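One contact in two related proteins. Structure 1 is RagB/SusD family nutrient uptake outer membrane protein from Bacteroides thetaiotaomicron, which binds the beta-glucan oligosaccharide laminarihexaose as a cell-surface glycan-binding protein of the SusD family, probably for nutrient uptake across the outer membrane: PDB 7KV3 (chain A, 2.05 Å), residues 193-198 and 222-227. Structure 2 is SusD family protein from Bacteroides uniformis: PDB 7KV1 (chain B, 1.86 Å), residues 195-200 and 235-240. One frame, after least-squares fit of the local backbone (RMSD 0.38 Å); residues are numbered along the deposited sequences.

Structure 1 (7KV3); sequences SLEEVI and MLYAEI.
L194 of helix 183-200 reaches over to helix 217-231 and meets L223, Y224 and I227 at once. The two helices run nearly antiparallel (157°), probably in the tetratricopeptide-repeat-like helical part expected of the SusD family. The tight part is centred on one methyl: L194 CD1 lies 3.5 Å from Y224 CA, against the backbone itself, and also 3.9 Å from I227 CD1. With L194 CG anti to its carbonyl carbon (chi1 -75°) and chi2 at -170°, the second methyl, L194 CD2, comes 4.1 Å from L223 CD2. I198 CD1 approaches Y224, 4.5 Å from Y224 CD2. The partly exposed side is polar. E195 has its CG near the ring plane of Y224, at the edge, but E195 OE2 and Y224 OH are joined through a water, 2.5 Å from the carboxylate oxygen and 2.6 Å from the hydroxyl. R236 forms a salt bridge with the same OE2, while Y243 of helix 237-249 packs edge-to-face with Y224.

Structure 2 (7KV1); sequences ELEAVI and MVYAEM. With EDO (1,2-ethanediol), chain C.
L196 projects toward V236, Y237 and M240, and one methyl makes the close contacts of the tight part. L196 CD2 sits 3.5 Å from Y237 CA, close against the backbone, and is 4.4 Å from M240 SD. With L196 CG anti to its backbone N (chi1 -176°) and chi2 at 50°, this methyl also comes 3.8 Å from V236 CG1. I200 CD1 approaches Y237, 4.0 Å from Y237 CB. On the partly exposed side E197 stretches out, extended beyond CG, with that CG near the plane of the Y237 ring, at its edge. Y237 OH donates directly to E197 OE2 at 2.8 Å, and that oxygen accepts on its anti lone pair; the carboxylate is turned 28° from the ring plane. R249 and K252 both form salt bridges with the same oxygen, which probably favours the charged carboxylate. Y256 of helix 250-262 packs edge-to-face with Y237. Away from the interface, a 1,2-ethanediol is hydrogen-bonded to E239.

Comparison
The direct bond from Y237(B) OH to E197(B) OE2, 2.8 Å, has no equivalent in structure 1, where Y224(A) OH and E195(A) OE2 are 4.4 Å apart and a water is modelled between them. The tyrosine keeps its place within the error; the two side chains meet directly in structure 2 and through the modelled water in structure 1. Farther from the interface, S193(A) stands against the longer, acidic E195(B).

In the apolar part, L223(A) is matched by V236(B). CG of L223(A) and CG1 of V236(B) fall 0.4 Å apart after superposition, whereas both terminal methyls of the leucine lack a counterpart and CG2 of the valine is additional. At I227(A) against M240(B), CG2 of the isoleucine lies 0.9 Å apart from CG of the methionine; CG1 and CD1 are absent from structure 2, and SD and CE extend elsewhere. The central leucine is modelled differently: chi1 is -75° in L194(A) and -176° in L196(B), and the place of CD2 of L194(A) is left, yet the touches on all three partners across the interface are kept. I198(A) and I200(B) differ too, their CD1 atoms 1.6 Å apart. In these models the leucine and isoleucine of one helix touch in structure 2 alone, with L196(B) CG 3.8 Å from I200(B) CD1. The closest approach in structure 1 is 5.1 Å, between L194(A) CB and I198(A) CD1.

Structure 1 (7KV3)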
loop_
_atom_site.group_PDB
_atom_site.type_symbol
_atom_site.label_atom_id
_atom_site.label_comp_id
_atom_site.label_asym_id
_atom_site.label_seq_id
_atom_site.Cartn_x
_atom_site.Cartn_y
_atom_site.Cartn_z
ATOM N N SER A 193 6.866 17.743 -10.102
ATOM C CA SER A 193 6.877 18.064 -8.651
ATOM C C SER A 193 7.970 17.303 -7.879
ATOM O O SER A 193 8.630 17.918 -7.020
ATOM C CB SER A 193 5.534 17.792 -8.056
ATOM O OG SER A 193 4.645 18.771 -8.514
ATOM N N LEU A 194 8.117 16.000 -8.129
ATOM C CA LEU A 194 9.137 15.152 -7.471
ATOM C C LEU A 194 10.536 15.649 -7.833
ATOM O O LEU A 194 11.375 15.737 -6.915
ATOM C CB LEU A 194 8.948 13.692 -7.888
ATOM C CG LEU A 194 7.770 12.962 -7.245
ATOM C CD1 LEU A 194 7.857 11.482 -7.564
ATOM C CD2 LEU A 194 7.688 13.196 -5.742
ATOM N N GLU A 195 10.779 15.918 -9.122
ATOM C CA GLU A 195 12.040 16.553 -9.624
ATOM C C GLU A 195 12.346 17.819 -8.816
ATOM O O GLU A 195 13.480 17.928 -8.355
ATOM C CB GLU A 195 11.968 16.880 -11.119
ATOM C CG GLU A 195 11.975 15.628 -11.980
ATOM C CD GLU A 195 11.712 15.817 -13.463
ATOM O OE1 GLU A 195 11.445 16.965 -13.873
ATOM O OE2 GLU A 195 11.782 14.805 -14.201
ATOM N N GLU A 196 11.363 18.699 -8.616
ATOM C CA GLU A 196 11.520 19.940 -7.808
ATOM C C GLU A 196 11.876 19.616 -6.342
ATOM O O GLU A 196 12.679 20.352 -5.782
ATOM C CB GLU A 196 10.282 20.827 -7.925
ATOM C CG GLU A 196 10.264 21.585 -9.245
ATOM C CD GLU A 196 8.902 22.064 -9.737
ATOM O OE1 GLU A 196 7.963 22.211 -8.894
ATOM O OE2 GLU A 196 8.776 22.278 -10.973
ATOM N N VAL A 197 11.318 18.567 -5.742
ATOM C CA VAL A 197 11.617 18.176 -4.340
ATOM C C VAL A 197 13.060 17.683 -4.249
ATOM O O VAL A 197 13.730 18.032 -3.276
ATOM C CB VAL A 197 10.628 17.133 -3.805
ATOM C CG1 VAL A 197 11.107 16.534 -2.493
ATOM C CG2 VAL A 197 9.243 17.727 -3.651
ATOM N N ILE A 198 13.515 16.876 -5.199
ATOM C CA ILE A 198 14.890 16.297 -5.173
ATOM C C ILE A 198 15.894 17.454 -5.265
ATOM O O ILE A 198 16.876 17.465 -4.499
ATOM C CB ILE A 198 15.067 15.252 -6.296
ATOM C CG1 ILE A 198 14.227 14.006 -6.006
ATOM C CG2 ILE A 198 16.527 14.906 -6.502
ATOM C CD1 ILE A 198 13.976 13.127 -7.207
ATOM N N MET A 222 11.672 6.262 -4.124
ATOM C CA MET A 222 10.827 5.058 -4.335
ATOM C C MET A 222 9.526 5.482 -5.010
ATOM O O MET A 222 8.993 4.695 -5.837
ATOM C CB MET A 222 10.531 4.342 -3.018
ATOM C CG MET A 222 11.765 3.678 -2.465
ATOM S SD MET A 222 12.448 2.450 -3.614
ATOM C CE MET A 222 11.191 1.177 -3.487
ATOM N N LEU A 223 9.033 6.673 -4.652
ATOM C CA LEU A 223 7.775 7.231 -5.203
ATOM C C LEU A 223 8.032 7.602 -6.665
ATOM O O LEU A 223 7.173 7.307 -7.533
ATOM C CB LEU A 223 7.288 8.413 -4.365
ATOM C CG LEU A 223 6.005 9.099 -4.861
ATOM C CD1 LEU A 223 4.872 8.105 -5.092
ATOM C CD2 LEU A 223 5.566 10.168 -3.890
ATOM N N TYR A 224 9.184 8.195 -6.950
ATOM C CA TYR A 224 9.623 8.504 -8.332
ATOM C C TYR A 224 9.621 7.221 -9.179
ATOM O O TYR A 224 8.985 7.203 -10.259
ATOM C CB TYR A 224 11.007 9.138 -8.284
ATOM C CG TYR A 224 11.546 9.573 -9.619
ATOM C CD1 TYR A 224 12.288 8.708 -10.399
ATOM C CD2 TYR A 224 11.374 10.876 -10.075
ATOM C CE1 TYR A 224 12.836 9.114 -11.605
ATOM C CE2 TYR A 224 11.908 11.285 -11.283
ATOM C CZ TYR A 224 12.618 10.393 -12.062
ATOM O OH TYR A 224 13.145 10.763 -13.265
ATOM N N ALA A 225 10.265 6.157 -8.693
ATOM C CA ALA A 225 10.359 4.857 -9.412
ATOM C C ALA A 225 8.951 4.279 -9.610
ATOM O O ALA A 225 8.656 3.790 -10.679
ATOM C CB ALA A 225 11.270 3.886 -8.675
ATOM N N GLU A 226 8.095 4.339 -8.601
ATOM C CA GLU A 226 6.735 3.758 -8.688
ATOM C C GLU A 226 5.980 4.444 -9.838
ATOM O O GLU A 226 5.359 3.733 -10.646
ATOM C CB GLU A 226 5.970 3.910 -7.372
ATOM C CG GLU A 226 4.552 3.382 -7.438
ATOM C CD GLU A 226 3.761 3.466 -6.134
ATOM O OE1 GLU A 226 4.384 3.767 -5.036
ATOM O OE2 GLU A 226 2.501 3.270 -6.206
ATOM N N ILE A 227 5.982 5.774 -9.913
ATOM C CA ILE A 227 5.164 6.468 -10.947
ATOM C C ILE A 227 5.849 6.361 -12.312
ATOM O O ILE A 227 5.137 6.069 -13.304
ATOM C CB ILE A 227 4.765 7.887 -10.512
ATOM C CG1 ILE A 227 5.926 8.881 -10.538
ATOM C CG2 ILE A 227 4.102 7.795 -9.138
ATOM C CD1 ILE A 227 5.485 10.321 -10.435
HETATM O O HOH W 1 13.703 13.296 -13.511
#

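Structure 2 (7KV1)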
loop_
_atom_site.group_PDB
_atom_site.type_symbol
_atom_site.label_atom_id
_atom_site.label_comp_id
_atom_site.label_asym_id
_atom_site.label_seq_id
_atom_site.Cartn_x
_atom_site.Cartn_y
_atom_site.Cartn_z
ATOM N N GLU B 195 6.827 18.087 -10.112
ATOM C CA GLU B 195 6.813 18.543 -8.707
ATOM C C GLU B 195 7.813 17.682 -7.918
ATOM O O GLU B 195 8.669 18.254 -7.163
ATOM C CB GLU B 195 5.362 18.580 -8.198
ATOM C CG GLU B 195 5.182 18.858 -6.712
ATOM C CD GLU B 195 5.604 20.238 -6.190
ATOM O OE1 GLU B 195 6.107 21.039 -6.981
ATOM O OE2 GLU B 195 5.481 20.484 -4.976
ATOM N N LEU B 196 7.811 16.367 -8.131
ATOM C CA LEU B 196 8.686 15.446 -7.364
ATOM C C LEU B 196 10.150 15.703 -7.755
ATOM O O LEU B 196 11.005 15.714 -6.880
ATOM C CB LEU B 196 8.259 14.006 -7.640
ATOM C CG LEU B 196 9.007 12.943 -6.846
ATOM C CD1 LEU B 196 9.044 13.272 -5.371
ATOM C CD2 LEU B 196 8.385 11.568 -7.110
ATOM N N GLU B 197 10.422 15.917 -9.032
ATOM C CA GLU B 197 11.773 16.290 -9.511
ATOM C C GLU B 197 12.261 17.563 -8.799
ATOM O O GLU B 197 13.392 17.560 -8.304
ATOM C CB GLU B 197 11.744 16.381 -11.023
ATOM C CG GLU B 197 11.776 14.994 -11.651
ATOM C CD GLU B 197 11.757 14.970 -13.155
ATOM O OE1 GLU B 197 11.312 15.979 -13.725
ATOM O OE2 GLU B 197 12.149 13.934 -13.758
ATOM N N ALA B 198 11.441 18.602 -8.698
ATOM C CA ALA B 198 11.798 19.828 -7.937
ATOM C C ALA B 198 12.097 19.484 -6.474
ATOM O O ALA B 198 13.117 19.982 -5.919
ATOM C CB ALA B 198 10.734 20.891 -8.075
ATOM N N VAL B 199 11.292 18.647 -5.844
ATOM C CA VAL B 199 11.550 18.261 -4.430
ATOM C C VAL B 199 12.897 17.526 -4.340
ATOM O O VAL B 199 13.730 17.871 -3.485
ATOM C CB VAL B 199 10.384 17.440 -3.858
ATOM C CG1 VAL B 199 10.748 16.749 -2.555
ATOM C CG2 VAL B 199 9.150 18.313 -3.687
ATOM N N ILE B 200 13.116 16.533 -5.185
ATOM C CA ILE B 200 14.350 15.695 -5.147
ATOM C C ILE B 200 15.588 16.579 -5.447
ATOM O O ILE B 200 16.617 16.488 -4.701
ATOM C CB ILE B 200 14.180 14.501 -6.115
ATOM C CG1 ILE B 200 13.205 13.486 -5.518
ATOM C CG2 ILE B 200 15.528 13.875 -6.474
ATOM C CD1 ILE B 200 12.756 12.401 -6.479
ATOM N N MET B 235 11.750 6.256 -4.129
ATOM C CA MET B 235 10.844 5.094 -4.302
ATOM C C MET B 235 9.536 5.569 -4.944
ATOM O O MET B 235 9.007 4.877 -5.804
ATOM C CB MET B 235 10.625 4.390 -2.958
ATOM C CG MET B 235 11.925 3.742 -2.436
ATOM S SD MET B 235 12.615 2.470 -3.569
ATOM C CE MET B 235 11.432 1.136 -3.415
ATOM N N VAL B 236 9.035 6.730 -4.566
ATOM C CA VAL B 236 7.812 7.289 -5.215
ATOM C C VAL B 236 8.151 7.583 -6.681
ATOM O O VAL B 236 7.349 7.260 -7.599
ATOM C CB VAL B 236 7.299 8.542 -4.487
ATOM C CG1 VAL B 236 6.143 9.153 -5.271
ATOM C CG2 VAL B 236 6.864 8.228 -3.063
ATOM N N TYR B 237 9.329 8.162 -6.907
ATOM C CA TYR B 237 9.779 8.553 -8.266
ATOM C C TYR B 237 9.772 7.291 -9.143
ATOM O O TYR B 237 9.163 7.316 -10.202
ATOM C CB TYR B 237 11.144 9.242 -8.223
ATOM C CG TYR B 237 11.603 9.771 -9.555
ATOM C CD1 TYR B 237 11.202 11.024 -9.979
ATOM C CD2 TYR B 237 12.382 9.020 -10.412
ATOM C CE1 TYR B 237 11.597 11.543 -11.190
ATOM C CE2 TYR B 237 12.790 9.523 -11.627
ATOM C CZ TYR B 237 12.438 10.807 -11.998
ATOM O OH TYR B 237 12.818 11.320 -13.197
ATOM N N ALA B 238 10.440 6.226 -8.690
ATOM C CA ALA B 238 10.553 4.950 -9.414
ATOM C C ALA B 238 9.145 4.411 -9.644
ATOM O O ALA B 238 8.838 4.034 -10.760
ATOM C CB ALA B 238 11.405 3.976 -8.652
ATOM N N GLU B 239 8.326 4.388 -8.603
ATOM C CA GLU B 239 6.950 3.865 -8.675
ATOM C C GLU B 239 6.181 4.590 -9.769
ATOM O O GLU B 239 5.557 3.913 -10.606
ATOM C CB GLU B 239 6.241 4.050 -7.331
ATOM C CG GLU B 239 4.794 3.598 -7.393
ATOM C CD GLU B 239 4.129 3.644 -6.046
ATOM O OE1 GLU B 239 4.749 3.128 -5.069
ATOM O OE2 GLU B 239 3.017 4.192 -5.982
ATOM N N MET B 240 6.228 5.920 -9.774
ATOM C CA MET B 240 5.420 6.693 -10.732
ATOM C C MET B 240 5.953 6.497 -12.148
ATOM O O MET B 240 5.136 6.313 -13.074
ATOM C CB MET B 240 5.442 8.173 -10.365
ATOM C CG MET B 240 4.660 8.436 -9.120
ATOM S SD MET B 240 4.491 10.204 -8.757
ATOM C CE MET B 240 3.889 10.869 -10.312
HETATM C C1 EDO C . -0.568 4.483 -4.848
HETATM O O1 EDO C . -0.988 5.112 -3.647
HETATM C C2 EDO C . 0.276 3.289 -4.606
HETATM O O2 EDO C . 1.492 3.618 -3.937
#